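Local coordinates for protein glycoside Hydrolase Family 43_12 (Metagenome, PDB 7JVH) that probably hydrolyses arabinofuranosyl or xylosyl linkages in plant cell-wall polysaccharides or their fragments, as a family 43 glycoside hydrolase from a gut metagenome, at residues N132-I138 with V151-P157. Numbering follows the deposited sequence.
Sequences NDTFYMI and VVKTKDP
Phe-135 with Thr-154 and selenomethionine Met-137 with Val-152 are hydrogen-bonded pairs of an antiparallel hairpin, the strand axes 4.6 Å apart at 159°. Met-137 N reaches Val-152 O at 2.8 Å with a nearly straight N-H (173°). The longest rung, Thr-154 N to Phe-135 O at 3.3 Å, meets that oxygen from above the carbonyl plane. Val-152 CG2 packs on Met-137 CB on the face that also holds Phe-135. With CG anti to its carbonyl carbon (chi1 -69°), the Phe-135 ring takes Pro-157 CD over one face in a CH-pi contact, 4.1 Å from the centroid, while Thr-154 O lies at its edge. Thr-154 suits the strand end because OG1, also hydrogen-bonded to Gly-160 O, accepts from Asp-156 N, an ST turn leading into Pro-157. On the other face, beta-branched Val-151 fits CG2 against Ile-138 CB. The methylenes of Lys-153 run alongside Tyr-136, CD close to CE2, before NZ pairs with Asp-214. Thr-134 sets CG2 3.7 Å from Thr-154 O and points OG1 at Asn-132 O, a bond modelled doubtfully short; a valine here, lacking the hydroxyl, would probably leave that carbonyl, within these segments, with just the weak bond from Lys-155 NZ (3.3 Å). In this blade of the family's five-bladed propeller, apolar groups pack both faces between its second and third strands, and the ST turn shapes the loop end.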
loop_
_atom_site.group_PDB
_atom_site.type_symbol
_atom_site.label_atom_id
_atom_site.label_comp_id
_atom_site.label_asym_id
_atom_site.label_seq_id
_atom_site.Cartn_x
_atom_site.Cartn_y
_atom_site.Cartn_z
ATOM N N ASN A 132 13.088 8.134 25.244
ATOM C CA ASN A 132 11.796 8.382 25.897
ATOM C C ASN A 132 10.784 7.238 25.697
ATOM O O ASN A 132 9.594 7.429 25.869
ATOM C CB ASN A 132 11.202 9.726 25.444
ATOM C CG ASN A 132 10.677 9.693 24.022
ATOM O OD1 ASN A 132 10.772 8.680 23.334
ATOM N ND2 ASN A 132 10.116 10.809 23.570
ATOM N N ASP A 133 11.287 6.056 25.328
ATOM C CA ASP A 133 10.502 4.834 25.193
ATOM C C ASP A 133 9.156 5.087 24.489
ATOM O O ASP A 133 8.095 4.673 24.969
ATOM C CB ASP A 133 10.316 4.171 26.577
ATOM C CG ASP A 133 9.702 2.784 26.512
ATOM O OD1 ASP A 133 9.763 2.119 25.458
ATOM O OD2 ASP A 133 9.157 2.347 27.545
ATOM N N THR A 134 9.217 5.768 23.336
ATOM C CA THR A 134 8.037 6.241 22.620
ATOM C C THR A 134 8.151 5.954 21.144
ATOM O O THR A 134 9.223 6.116 20.564
ATOM C CB THR A 134 7.817 7.765 22.790
ATOM O OG1 THR A 134 7.879 8.118 24.182
ATOM C CG2 THR A 134 6.446 8.174 22.229
ATOM N N PHE A 135 7.029 5.538 20.551
ATOM C CA PHE A 135 6.915 5.300 19.111
ATOM C C PHE A 135 6.383 6.553 18.393
ATOM O O PHE A 135 5.664 7.365 18.971
ATOM C CB PHE A 135 6.014 4.094 18.833
ATOM C CG PHE A 135 6.611 2.770 19.248
ATOM C CD1 PHE A 135 6.500 2.312 20.567
ATOM C CD2 PHE A 135 7.271 1.973 18.324
ATOM C CE1 PHE A 135 7.044 1.100 20.943
ATOM C CE2 PHE A 135 7.818 0.757 18.695
ATOM C CZ PHE A 135 7.705 0.319 20.006
ATOM N N TYR A 136 6.746 6.675 17.112
ATOM C CA TYR A 136 6.429 7.810 16.247
ATOM C C TYR A 136 6.083 7.286 14.854
ATOM O O TYR A 136 6.846 6.523 14.266
ATOM C CB TYR A 136 7.644 8.733 16.141
ATOM C CG TYR A 136 7.966 9.506 17.397
ATOM C CD1 TYR A 136 8.815 8.982 18.375
ATOM C CD2 TYR A 136 7.440 10.775 17.597
ATOM C CE1 TYR A 136 9.106 9.695 19.521
ATOM C CE2 TYR A 136 7.735 11.511 18.742
ATOM C CZ TYR A 136 8.568 10.963 19.705
ATOM O OH TYR A 136 8.875 11.666 20.840
HETATM N N MSE A 137 4.920 7.687 14.340
HETATM C CA MSE A 137 4.579 7.472 12.942
HETATM C C MSE A 137 4.415 8.839 12.282
HETATM O O MSE A 137 3.466 9.563 12.583
HETATM C CB MSE A 137 3.298 6.634 12.833
HETATM C CG MSE A 137 3.128 5.936 11.501
HETATM SE SE MSE A 137 2.742 7.188 10.056
HETATM C CE MSE A 137 4.386 7.135 9.093
ATOM N N ILE A 138 5.356 9.187 11.399
ATOM C CA ILE A 138 5.371 10.489 10.751
ATOM C C ILE A 138 5.205 10.361 9.225
ATOM O O ILE A 138 5.879 9.570 8.578
ATOM C CB ILE A 138 6.661 11.272 11.110
ATOM C CG1 ILE A 138 6.560 12.725 10.655
ATOM C CG2 ILE A 138 7.893 10.624 10.504
ATOM C CD1 ILE A 138 7.738 13.577 11.107
ATOM N N VAL A 151 2.635 13.983 12.524
ATOM C CA VAL A 151 3.152 12.849 13.268
ATOM C C VAL A 151 2.138 12.383 14.321
ATOM O O VAL A 151 1.425 13.198 14.905
ATOM C CB VAL A 151 4.529 13.177 13.914
ATOM C CG1 VAL A 151 4.423 14.283 14.940
ATOM C CG2 VAL A 151 5.149 11.934 14.543
ATOM N N VAL A 152 2.068 11.064 14.528
ATOM C CA VAL A 152 1.288 10.453 15.607
ATOM C C VAL A 152 2.205 9.593 16.489
ATOM O O VAL A 152 3.238 9.101 16.032
ATOM C CB VAL A 152 0.111 9.606 15.074
ATOM C CG1 VAL A 152 -0.830 10.441 14.217
ATOM C CG2 VAL A 152 0.606 8.431 14.274
ATOM N N LYS A 153 1.810 9.426 17.755
ATOM C CA LYS A 153 2.641 8.802 18.780
ATOM C C LYS A 153 1.902 7.742 19.574
ATOM O O LYS A 153 0.685 7.753 19.649
ATOM C CB LYS A 153 3.162 9.862 19.755
ATOM C CG LYS A 153 3.958 10.962 19.091
ATOM C CD LYS A 153 4.830 11.726 20.067
ATOM C CE LYS A 153 4.070 12.477 21.120
ATOM N NZ LYS A 153 5.039 13.137 22.027
ATOM N N THR A 154 2.674 6.844 20.194
ATOM C CA THR A 154 2.152 5.812 21.087
ATOM C C THR A 154 3.256 5.203 21.942
ATOM O O THR A 154 4.420 5.193 21.549
ATOM C CB THR A 154 1.443 4.683 20.312
ATOM O OG1 THR A 154 0.836 3.788 21.244
ATOM C CG2 THR A 154 2.412 3.904 19.448
ATOM N N LYS A 155 2.872 4.698 23.120
ATOM C CA LYS A 155 3.747 3.877 23.954
ATOM C C LYS A 155 3.731 2.382 23.585
ATOM O O LYS A 155 4.643 1.651 23.964
ATOM C CB LYS A 155 3.385 4.044 25.437
ATOM C CG LYS A 155 3.587 5.450 25.985
ATOM C CD LYS A 155 5.066 5.857 26.049
ATOM C CE LYS A 155 5.626 5.892 27.465
ATOM N NZ LYS A 155 6.789 6.822 27.548
ATOM N N ASP A 156 2.704 1.962 22.834
ATOM C CA ASP A 156 2.408 0.565 22.554
ATOM C C ASP A 156 1.463 0.487 21.351
ATOM O O ASP A 156 0.267 0.744 21.477
ATOM C CB ASP A 156 1.795 -0.084 23.799
ATOM C CG ASP A 156 1.372 -1.544 23.571
ATOM O OD1 ASP A 156 1.740 -2.152 22.534
ATOM O OD2 ASP A 156 0.663 -2.088 24.451
ATOM N N PRO A 157 1.971 0.128 20.150
ATOM C CA PRO A 157 1.137 0.018 18.952
ATOM C C PRO A 157 -0.159 -0.798 19.090
ATOM O O PRO A 157 -1.121 -0.525 18.373
ATOM C CB PRO A 157 2.079 -0.651 17.945
ATOM C CG PRO A 157 3.449 -0.220 18.384
ATOM C CD PRO A 157 3.391 -0.147 19.880
#